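PDB 5UBM: gigastasin from Haementeria ghilianii, which probably inhibits blood serine proteases, as leech proteins of the antistasin family do, and is found here bound to other protein chains. Local coordinates for residues T89-G93 with V108-C112; G30-L34 with D62-K68; C83-T89 with T99-T105. One frame throughout, in Å; residues are numbered along the deposited sequence.

Contact 1. Residues T89-G93 with V108-C112; sequences TDKKG and VNIWC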
loop_
_atom_site.group_PDB
_atom_site.type_symbol
_atom_site.label_atom_id
_atom_site.label_comp_id
_atom_site.label_asym_id
_atom_site.label_seq_id
_atom_site.Cartn_x
_atom_site.Cartn_y
_atom_site.Cartn_z
ATOM N N THR C 89 25.050 -21.754 2.159
ATOM C CA THR C 89 24.907 -23.169 2.476
ATOM C C THR C 89 26.179 -23.746 3.087
ATOM O O THR C 89 27.285 -23.358 2.713
ATOM C CB THR C 89 24.530 -23.985 1.227
ATOM O OG1 THR C 89 25.578 -23.889 0.257
ATOM C CG2 THR C 89 23.250 -23.452 0.619
ATOM N N ASP C 90 26.020 -24.671 4.029
ATOM C CA ASP C 90 27.173 -25.291 4.678
ATOM C C ASP C 90 27.755 -26.422 3.829
ATOM O O ASP C 90 27.362 -26.621 2.681
ATOM C CB ASP C 90 26.803 -25.811 6.078
ATOM C CG ASP C 90 25.731 -26.904 6.053
ATOM O OD1 ASP C 90 25.312 -27.343 4.961
ATOM O OD2 ASP C 90 25.312 -27.334 7.150
ATOM N N LYS C 91 28.685 -27.169 4.409
ATOM C CA LYS C 91 29.350 -28.245 3.688
ATOM C C LYS C 91 28.436 -29.461 3.552
ATOM O O LYS C 91 28.683 -30.345 2.732
ATOM C CB LYS C 91 30.657 -28.620 4.389
ATOM C CG LYS C 91 31.584 -27.429 4.595
ATOM C CD LYS C 91 32.978 -27.850 5.030
ATOM C CE LYS C 91 32.972 -28.527 6.391
ATOM N NZ LYS C 91 34.344 -28.963 6.790
ATOM N N LYS C 92 27.374 -29.491 4.355
ATOM C CA LYS C 92 26.378 -30.554 4.281
ATOM C C LYS C 92 25.403 -30.308 3.138
ATOM O O LYS C 92 24.810 -31.245 2.602
ATOM C CB LYS C 92 25.600 -30.662 5.592
ATOM C CG LYS C 92 26.446 -30.902 6.822
ATOM C CD LYS C 92 25.573 -30.920 8.067
ATOM C CE LYS C 92 24.464 -31.958 7.942
ATOM N NZ LYS C 92 23.559 -31.965 9.124
ATOM N N GLY C 93 25.233 -29.041 2.777
ATOM C CA GLY C 93 24.256 -28.658 1.776
ATOM C C GLY C 93 23.035 -28.010 2.404
ATOM O O GLY C 93 22.046 -27.728 1.725
ATOM N N VAL C 108 30.129 -21.015 -3.419
ATOM C CA VAL C 108 30.721 -21.836 -2.373
ATOM C C VAL C 108 29.664 -22.771 -1.791
ATOM O O VAL C 108 28.579 -22.325 -1.411
ATOM C CB VAL C 108 31.328 -20.975 -1.255
ATOM C CG1 VAL C 108 31.739 -21.843 -0.081
ATOM C CG2 VAL C 108 32.506 -20.189 -1.789
ATOM N N ASN C 109 29.993 -24.061 -1.736
ATOM C CA ASN C 109 29.064 -25.105 -1.310
ATOM C C ASN C 109 27.859 -25.178 -2.235
ATOM O O ASN C 109 26.742 -24.829 -1.857
ATOM C CB ASN C 109 28.614 -24.887 0.137
ATOM C CG ASN C 109 29.728 -25.135 1.134
ATOM O OD1 ASN C 109 30.410 -26.156 1.078
ATOM N ND2 ASN C 109 29.926 -24.192 2.047
ATOM N N ILE C 110 28.107 -25.628 -3.458
ATOM C CA ILE C 110 27.056 -25.815 -4.447
ATOM C C ILE C 110 27.436 -27.019 -5.305
ATOM O O ILE C 110 28.618 -27.320 -5.468
ATOM C CB ILE C 110 26.848 -24.546 -5.315
ATOM C CG1 ILE C 110 25.492 -24.587 -6.021
ATOM C CG2 ILE C 110 27.997 -24.356 -6.305
ATOM C CD1 ILE C 110 25.158 -23.321 -6.783
ATOM N N TRP C 111 26.440 -27.728 -5.825
ATOM C CA TRP C 111 26.707 -28.971 -6.541
ATOM C C TRP C 111 25.928 -29.050 -7.849
ATOM O O TRP C 111 24.789 -29.525 -7.887
ATOM C CB TRP C 111 26.390 -30.163 -5.637
ATOM C CG TRP C 111 27.196 -30.124 -4.372
ATOM C CD1 TRP C 111 28.406 -30.711 -4.155
ATOM C CD2 TRP C 111 26.869 -29.426 -3.161
ATOM N NE1 TRP C 111 28.846 -30.438 -2.881
ATOM C CE2 TRP C 111 27.922 -29.650 -2.251
ATOM C CE3 TRP C 111 25.785 -28.641 -2.757
ATOM C CZ2 TRP C 111 27.923 -29.121 -0.964
ATOM C CZ3 TRP C 111 25.788 -28.115 -1.478
ATOM C CH2 TRP C 111 26.851 -28.357 -0.597
ATOM N N CYS C 112 26.561 -28.570 -8.917
ATOM C CA CYS C 112 25.952 -28.517 -10.239
ATOM C C CYS C 112 26.550 -29.573 -11.159
ATOM O O CYS C 112 27.767 -29.755 -11.201
ATOM C CB CYS C 112 26.135 -27.130 -10.865
ATOM S SG CYS C 112 25.473 -25.743 -9.909
#
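The carbonyl oxygen N109 O is gripped twice: T89 OG1 donates to it at 2.6 Å, and the guanidinium nitrogen NH2 of R52 bonds to the same oxygen. The hydroxyl arrives in the carbonyl plane on a lone pair, with a C=O...donor angle of 140°. R52 NH2 is also bonded to T89 OG1, so all three groups are bonded to one another. The contact ties the end of strand 87-89 of the disulfide-rich antistasin-type fold, and the loop after it, to the irregular segment V108-C112, which C112 fastens further through its disulfide to C125. Rotation about CA-CB puts T89 OG1 between its own N and carbonyl carbon (chi1 62°), on the side from which N109 approaches. The T89 and N109 side chains pass alongside with reversed direction, bringing N109 CB to 3.2 Å from T89 OG1. At its far end the asparagine amide makes a second, weaker link: N109 ND2 lies 2.8 Å from T89 O, but the bond is strongly bent. N109 OD1 is turned to the next part of the loop, 3.5 Å from K91 CA. The loop is braced from within by D90 OD1, which accepts from C94 N and, weakly, from K92 N and G93 N. W111 closes the contact with its six-membered ring. The N109 backbone of its own segment lies on one face of the indole, with N109 C 3.6 Å above the plane and offset toward the rim; across the contact the ring meets D90 O, at its edge and in plane, and G93. That glycine, with phi at 105°, would have any CB crowded against the carbonyl oxygen of K92; lacking a side chain, it brings its CA to 3.5 Å from W111 CH2.

Contact 2. Residues G30-L34 with D62-K68; sequences GSWDL and DKYGCRK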
loop_
_atom_site.group_PDB
_atom_site.type_symbol
_atom_site.label_atom_id
_atom_site.label_comp_id
_atom_site.label_asym_id
_atom_site.label_seq_id
_atom_site.Cartn_x
_atom_site.Cartn_y
_atom_site.Cartn_z
ATOM N N GLY C 30 0.104 -35.222 -4.549
ATOM C CA GLY C 30 0.241 -34.768 -3.177
ATOM C C GLY C 30 1.630 -34.303 -2.798
ATOM O O GLY C 30 1.922 -34.099 -1.620
ATOM N N SER C 31 2.495 -34.130 -3.791
ATOM C CA SER C 31 3.859 -33.689 -3.536
ATOM C C SER C 31 4.449 -33.040 -4.776
ATOM O O SER C 31 4.205 -33.496 -5.892
ATOM C CB SER C 31 4.731 -34.864 -3.093
ATOM O OG SER C 31 6.069 -34.450 -2.883
ATOM N N TRP C 32 5.224 -31.976 -4.581
ATOM C CA TRP C 32 5.852 -31.288 -5.705
ATOM C C TRP C 32 7.102 -32.025 -6.173
ATOM O O TRP C 32 7.721 -31.646 -7.167
ATOM C CB TRP C 32 6.194 -29.842 -5.337
ATOM C CG TRP C 32 4.984 -28.984 -5.136
ATOM C CD1 TRP C 32 4.541 -28.451 -3.959
ATOM C CD2 TRP C 32 4.043 -28.583 -6.138
ATOM N NE1 TRP C 32 3.387 -27.737 -4.170
ATOM C CE2 TRP C 32 3.061 -27.800 -5.499
ATOM C CE3 TRP C 32 3.938 -28.804 -7.513
ATOM C CZ2 TRP C 32 1.987 -27.237 -6.190
ATOM C CZ3 TRP C 32 2.872 -28.246 -8.197
ATOM C CH2 TRP C 32 1.913 -27.468 -7.535
ATOM N N ASP C 33 7.463 -33.082 -5.455
ATOM C CA ASP C 33 8.562 -33.949 -5.865
ATOM C C ASP C 33 8.099 -34.959 -6.912
ATOM O O ASP C 33 8.877 -35.800 -7.351
ATOM C CB ASP C 33 9.147 -34.680 -4.658
ATOM C CG ASP C 33 9.695 -33.731 -3.614
ATOM O OD1 ASP C 33 10.277 -32.695 -4.002
ATOM O OD2 ASP C 33 9.541 -34.023 -2.408
ATOM N N LEU C 34 6.828 -34.869 -7.300
ATOM C CA LEU C 34 6.231 -35.811 -8.242
ATOM C C LEU C 34 5.622 -35.099 -9.454
ATOM O O LEU C 34 5.336 -33.904 -9.403
ATOM C CB LEU C 34 5.162 -36.661 -7.542
ATOM C CG LEU C 34 5.598 -37.830 -6.646
ATOM C CD1 LEU C 34 6.216 -37.356 -5.341
ATOM C CD2 LEU C 34 4.424 -38.753 -6.362
ATOM N N ASP C 62 11.466 -39.224 -0.194
ATOM C CA ASP C 62 10.159 -39.321 0.449
ATOM C C ASP C 62 9.670 -40.757 0.605
ATOM O O ASP C 62 10.426 -41.709 0.414
ATOM C CB ASP C 62 9.129 -38.506 -0.336
ATOM C CG ASP C 62 9.234 -38.721 -1.833
ATOM O OD1 ASP C 62 9.760 -39.777 -2.249
ATOM O OD2 ASP C 62 8.792 -37.830 -2.593
ATOM N N LYS C 63 8.392 -40.893 0.951
ATOM C CA LYS C 63 7.756 -42.189 1.183
ATOM C C LYS C 63 7.869 -43.109 -0.026
ATOM O O LYS C 63 7.857 -44.334 0.107
ATOM C CB LYS C 63 6.279 -41.993 1.540
ATOM C CG LYS C 63 6.025 -40.952 2.616
ATOM C CD LYS C 63 4.716 -40.217 2.370
ATOM C CE LYS C 63 3.539 -41.174 2.333
ATOM N NZ LYS C 63 3.370 -41.893 3.624
ATOM N N TYR C 64 7.970 -42.506 -1.206
ATOM C CA TYR C 64 8.052 -43.248 -2.456
ATOM C C TYR C 64 9.506 -43.396 -2.896
ATOM O O TYR C 64 9.805 -44.079 -3.875
ATOM C CB TYR C 64 7.232 -42.549 -3.543
ATOM C CG TYR C 64 5.893 -42.023 -3.068
ATOM C CD1 TYR C 64 4.749 -42.809 -3.131
ATOM C CD2 TYR C 64 5.772 -40.734 -2.557
ATOM C CE1 TYR C 64 3.526 -42.330 -2.697
ATOM C CE2 TYR C 64 4.556 -40.248 -2.121
ATOM C CZ TYR C 64 3.436 -41.049 -2.193
ATOM O OH TYR C 64 2.223 -40.567 -1.762
ATOM N N GLY C 65 10.407 -42.743 -2.168
ATOM C CA GLY C 65 11.826 -42.827 -2.457
ATOM C C GLY C 65 12.270 -41.892 -3.564
ATOM O O GLY C 65 13.322 -42.096 -4.170
ATOM N N CYS C 66 11.466 -40.868 -3.834
ATOM C CA CYS C 66 11.809 -39.880 -4.849
ATOM C C CYS C 66 12.790 -38.869 -4.279
ATOM O O CYS C 66 12.690 -38.491 -3.114
ATOM C CB CYS C 66 10.558 -39.163 -5.357
ATOM S SG CYS C 66 9.205 -40.255 -5.828
ATOM N N ARG C 67 13.733 -38.427 -5.103
ATOM C CA ARG C 67 14.743 -37.476 -4.655
ATOM C C ARG C 67 14.148 -36.097 -4.382
ATOM O O ARG C 67 13.563 -35.472 -5.269
ATOM C CB ARG C 67 15.864 -37.357 -5.688
ATOM C CG ARG C 67 17.086 -36.620 -5.171
ATOM C CD ARG C 67 18.014 -36.207 -6.299
ATOM N NE ARG C 67 17.427 -35.155 -7.122
ATOM C CZ ARG C 67 18.069 -34.525 -8.100
ATOM N NH1 ARG C 67 19.327 -34.840 -8.379
ATOM N NH2 ARG C 67 17.455 -33.579 -8.799
ATOM N N LYS C 68 14.299 -35.629 -3.147
ATOM C CA LYS C 68 13.908 -34.271 -2.790
ATOM C C LYS C 68 15.028 -33.300 -3.135
ATOM O O LYS C 68 16.153 -33.713 -3.426
ATOM C CB LYS C 68 13.575 -34.171 -1.300
ATOM C CG LYS C 68 12.459 -35.081 -0.838
ATOM C CD LYS C 68 12.277 -34.985 0.669
ATOM C CE LYS C 68 11.223 -35.963 1.160
ATOM N NZ LYS C 68 11.140 -36.008 2.645
#
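L34 lays its branched end against Y64: CD2 lies over one face of the phenol ring, and L34 CD1 is 4.4 Å from Y64 CD2. The CD1 methyl also meets C66 SG at 4.2 Å, so the leucine packs against the disulfide that C66 forms with C45. D33 CB lies 3.8 Å from D62 OD2, and the D33 and D62 side chains run by one another in opposite senses, their carboxylate planes turned 56° apart. Their OD2 atoms are only 3.9 Å apart, a like-charge approach that would probably raise the pKa of one of them somewhat, partly offset by K68. Two turns of this antistasin-type, disulfide-linked fold meet here: an ST turn, in which S31 OG accepts from D33 N, and the type I turn D62-G65. In the second, a chi1 of 44° places D62 CG between its own N and carbonyl carbon, folding OD1 back over the turn; there it takes C66 N at 2.6 Å on its syn side, 24° out of the carboxylate plane, and Y64 N weakly. With D62 replaced by alanine, C66 N would probably lose this acceptor and a gap open where OD2 meets L34 CD1 and D33 CB. K68 passes D33 obliquely: its CG touches D33 OD2 at 3.5 Å, whereas its NZ stays 5.7 Å from that oxygen.

Contact 3. Residues C83-T89 with T99-T105; sequences CTYGFKT and TCNTKET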
loop_
_atom_site.group_PDB
_atom_site.type_symbol
_atom_site.label_atom_id
_atom_site.label_comp_id
_atom_site.label_asym_id
_atom_site.label_seq_id
_atom_site.Cartn_x
_atom_site.Cartn_y
_atom_site.Cartn_z
ATOM N N CYS C 83 17.326 -14.464 -2.012
ATOM C CA CYS C 83 18.738 -14.069 -1.992
ATOM C C CYS C 83 19.321 -13.928 -3.391
ATOM O O CYS C 83 19.249 -14.856 -4.200
ATOM C CB CYS C 83 19.574 -15.083 -1.201
ATOM S SG CYS C 83 19.308 -15.096 0.595
ATOM N N THR C 84 19.913 -12.770 -3.661
ATOM C CA THR C 84 20.532 -12.499 -4.956
ATOM C C THR C 84 21.592 -13.539 -5.323
ATOM O O THR C 84 21.648 -14.001 -6.460
ATOM C CB THR C 84 21.179 -11.101 -4.979
ATOM O OG1 THR C 84 20.263 -10.138 -4.441
ATOM C CG2 THR C 84 21.543 -10.711 -6.397
ATOM N N TYR C 85 22.425 -13.912 -4.360
ATOM C CA TYR C 85 23.475 -14.891 -4.611
ATOM C C TYR C 85 23.147 -16.241 -3.983
ATOM O O TYR C 85 24.038 -17.054 -3.729
ATOM C CB TYR C 85 24.820 -14.378 -4.089
ATOM C CG TYR C 85 25.314 -13.152 -4.819
ATOM C CD1 TYR C 85 25.834 -13.248 -6.105
ATOM C CD2 TYR C 85 25.261 -11.897 -4.227
ATOM C CE1 TYR C 85 26.285 -12.128 -6.782
ATOM C CE2 TYR C 85 25.709 -10.773 -4.898
ATOM C CZ TYR C 85 26.220 -10.895 -6.173
ATOM O OH TYR C 85 26.669 -9.780 -6.841
ATOM N N GLY C 86 21.860 -16.473 -3.744
ATOM C CA GLY C 86 21.413 -17.708 -3.127
ATOM C C GLY C 86 21.636 -17.720 -1.625
ATOM O O GLY C 86 22.346 -16.870 -1.075
ATOM N N PHE C 87 21.015 -18.681 -0.954
ATOM C CA PHE C 87 21.208 -18.841 0.482
ATOM C C PHE C 87 22.604 -19.377 0.781
ATOM O O PHE C 87 23.135 -20.209 0.039
ATOM C CB PHE C 87 20.145 -19.771 1.070
ATOM C CG PHE C 87 18.822 -19.103 1.319
ATOM C CD1 PHE C 87 17.970 -18.802 0.265
ATOM C CD2 PHE C 87 18.422 -18.790 2.608
ATOM C CE1 PHE C 87 16.748 -18.190 0.491
ATOM C CE2 PHE C 87 17.197 -18.182 2.845
ATOM C CZ PHE C 87 16.360 -17.877 1.785
ATOM N N LYS C 88 23.200 -18.884 1.860
ATOM C CA LYS C 88 24.478 -19.401 2.312
ATOM C C LYS C 88 24.302 -20.841 2.767
ATOM O O LYS C 88 23.488 -21.124 3.645
ATOM C CB LYS C 88 25.041 -18.546 3.444
ATOM C CG LYS C 88 26.388 -19.024 3.951
ATOM C CD LYS C 88 27.028 -18.005 4.876
ATOM C CE LYS C 88 28.452 -18.404 5.217
ATOM N NZ LYS C 88 29.260 -18.659 3.990
ATOM N N THR C 89 25.050 -21.754 2.159
ATOM C CA THR C 89 24.907 -23.169 2.476
ATOM C C THR C 89 26.179 -23.746 3.087
ATOM O O THR C 89 27.285 -23.358 2.713
ATOM C CB THR C 89 24.530 -23.985 1.227
ATOM O OG1 THR C 89 25.578 -23.889 0.257
ATOM C CG2 THR C 89 23.250 -23.452 0.619
ATOM N N THR C 99 20.200 -16.276 5.925
ATOM C CA THR C 99 21.472 -15.641 5.631
ATOM C C THR C 99 21.753 -15.766 4.144
ATOM O O THR C 99 21.680 -16.857 3.580
ATOM C CB THR C 99 22.613 -16.268 6.434
ATOM O OG1 THR C 99 22.394 -16.031 7.831
ATOM C CG2 THR C 99 23.952 -15.671 6.015
ATOM N N CYS C 100 22.048 -14.646 3.501
ATOM C CA CYS C 100 22.324 -14.663 2.074
ATOM C C CYS C 100 23.806 -14.825 1.826
ATOM O O CYS C 100 24.618 -14.443 2.660
ATOM C CB CYS C 100 21.815 -13.385 1.410
ATOM S SG CYS C 100 20.023 -13.309 1.253
ATOM N N ASN C 101 24.153 -15.414 0.687
ATOM C CA ASN C 101 25.532 -15.424 0.225
ATOM C C ASN C 101 25.985 -14.020 -0.145
ATOM O O ASN C 101 25.166 -13.169 -0.490
ATOM C CB ASN C 101 25.691 -16.347 -0.987
ATOM C CG ASN C 101 25.864 -17.802 -0.601
ATOM O OD1 ASN C 101 26.655 -18.134 0.277
ATOM N ND2 ASN C 101 25.119 -18.679 -1.262
ATOM N N THR C 102 27.289 -13.774 -0.067
ATOM C CA THR C 102 27.856 -12.599 -0.714
ATOM C C THR C 102 28.235 -13.008 -2.128
ATOM O O THR C 102 28.171 -14.189 -2.471
ATOM C CB THR C 102 29.092 -12.044 0.027
ATOM O OG1 THR C 102 30.070 -13.078 0.182
ATOM C CG2 THR C 102 28.703 -11.515 1.394
ATOM N N LYS C 103 28.640 -12.040 -2.943
ATOM C CA LYS C 103 29.086 -12.317 -4.303
ATOM C C LYS C 103 30.227 -13.343 -4.322
ATOM O O LYS C 103 30.485 -13.985 -5.343
ATOM C CB LYS C 103 29.526 -11.016 -4.976
ATOM C CG LYS C 103 29.886 -11.139 -6.444
ATOM C CD LYS C 103 30.260 -9.785 -7.033
ATOM C CE LYS C 103 30.604 -9.895 -8.509
ATOM N NZ LYS C 103 30.956 -8.570 -9.094
ATOM N N GLU C 104 30.884 -13.507 -3.176
ATOM C CA GLU C 104 32.077 -14.340 -3.063
ATOM C C GLU C 104 31.742 -15.784 -2.691
ATOM O O GLU C 104 32.427 -16.716 -3.114
ATOM C CB GLU C 104 33.032 -13.753 -2.017
ATOM C CG GLU C 104 33.004 -12.227 -1.892
ATOM C CD GLU C 104 33.140 -11.490 -3.217
ATOM O OE1 GLU C 104 33.913 -11.942 -4.092
ATOM O OE2 GLU C 104 32.470 -10.446 -3.379
ATOM N N THR C 105 30.702 -15.966 -1.882
ATOM C CA THR C 105 30.313 -17.300 -1.434
ATOM C C THR C 105 29.127 -17.812 -2.241
ATOM O O THR C 105 28.520 -18.830 -1.899
ATOM C CB THR C 105 29.964 -17.321 0.074
ATOM O OG1 THR C 105 28.761 -16.574 0.313
ATOM C CG2 THR C 105 31.106 -16.726 0.883
#
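Both Y85 (chi1 -65°) and N101 (chi1 -83°) hold CG anti to the carbonyl carbon, which turns a face of the tyrosine ring to the K103 backbone and the asparagine amide back to the turn C83-G86. The frame is a short antiparallel pairing of strands 87-89 and 99-100, cross-linked by a disulfide as befits the cysteine-rich antistasin family. F87 and C100 form a non-hydrogen-bonded pair, flanked by backbone bonds from N101 N to G86 O (2.9 Å) and from K88 N to T99 O (3.1 Å). Beside it C83 SG joins C100 SG at 2.0 Å. N101 uses both ends of its amide. ND2 reaches Y85 O at 3.1 Å, with that oxygen close to the amide plane, and OD1 accepts T105 OG1 at 2.6 Å. Bonded at both ends, the amide is held against flipping; T102 N donates to T105 OG1 and positions that hydroxyl, while the ND2 bond crosses to the turn. The K88 side chain runs roughly perpendicular to that of N101 and alongside T99 CG2. F87 turns away from the pairing; one ring face holds C83 SG, 3.9 Å above its centre, and K78 makes a cation-pi contact with it. F87 and T84 also meet another protein chain. At the far end of the contact K103 CA makes a CH-pi contact with Y85, 3.5 Å from the ring centroid and only 4° off the normal. The lysine side chain then leads outward across the phenol, its CG 3.5 Å from Y85 OH.

In the fold
Contacts 1 and 3 are neighbours, their centres 11 Å apart. Their segments alternate along the chain, and T89 belongs to both: its strand is part of the pairing of contact 3, and its hydroxyl serves contact 1. R52 adds a further link, bonding to T89 and N109 and touching N101. Contact 2 lies on the opposite side of the chain's centre, about 22 Å from contact 1 and 27 Å from contact 3 between centres, with nearest atoms about 8 and 13 Å apart. Contacts 2 and 3 each also reach another protein chain, through W32 and through T84 and F87.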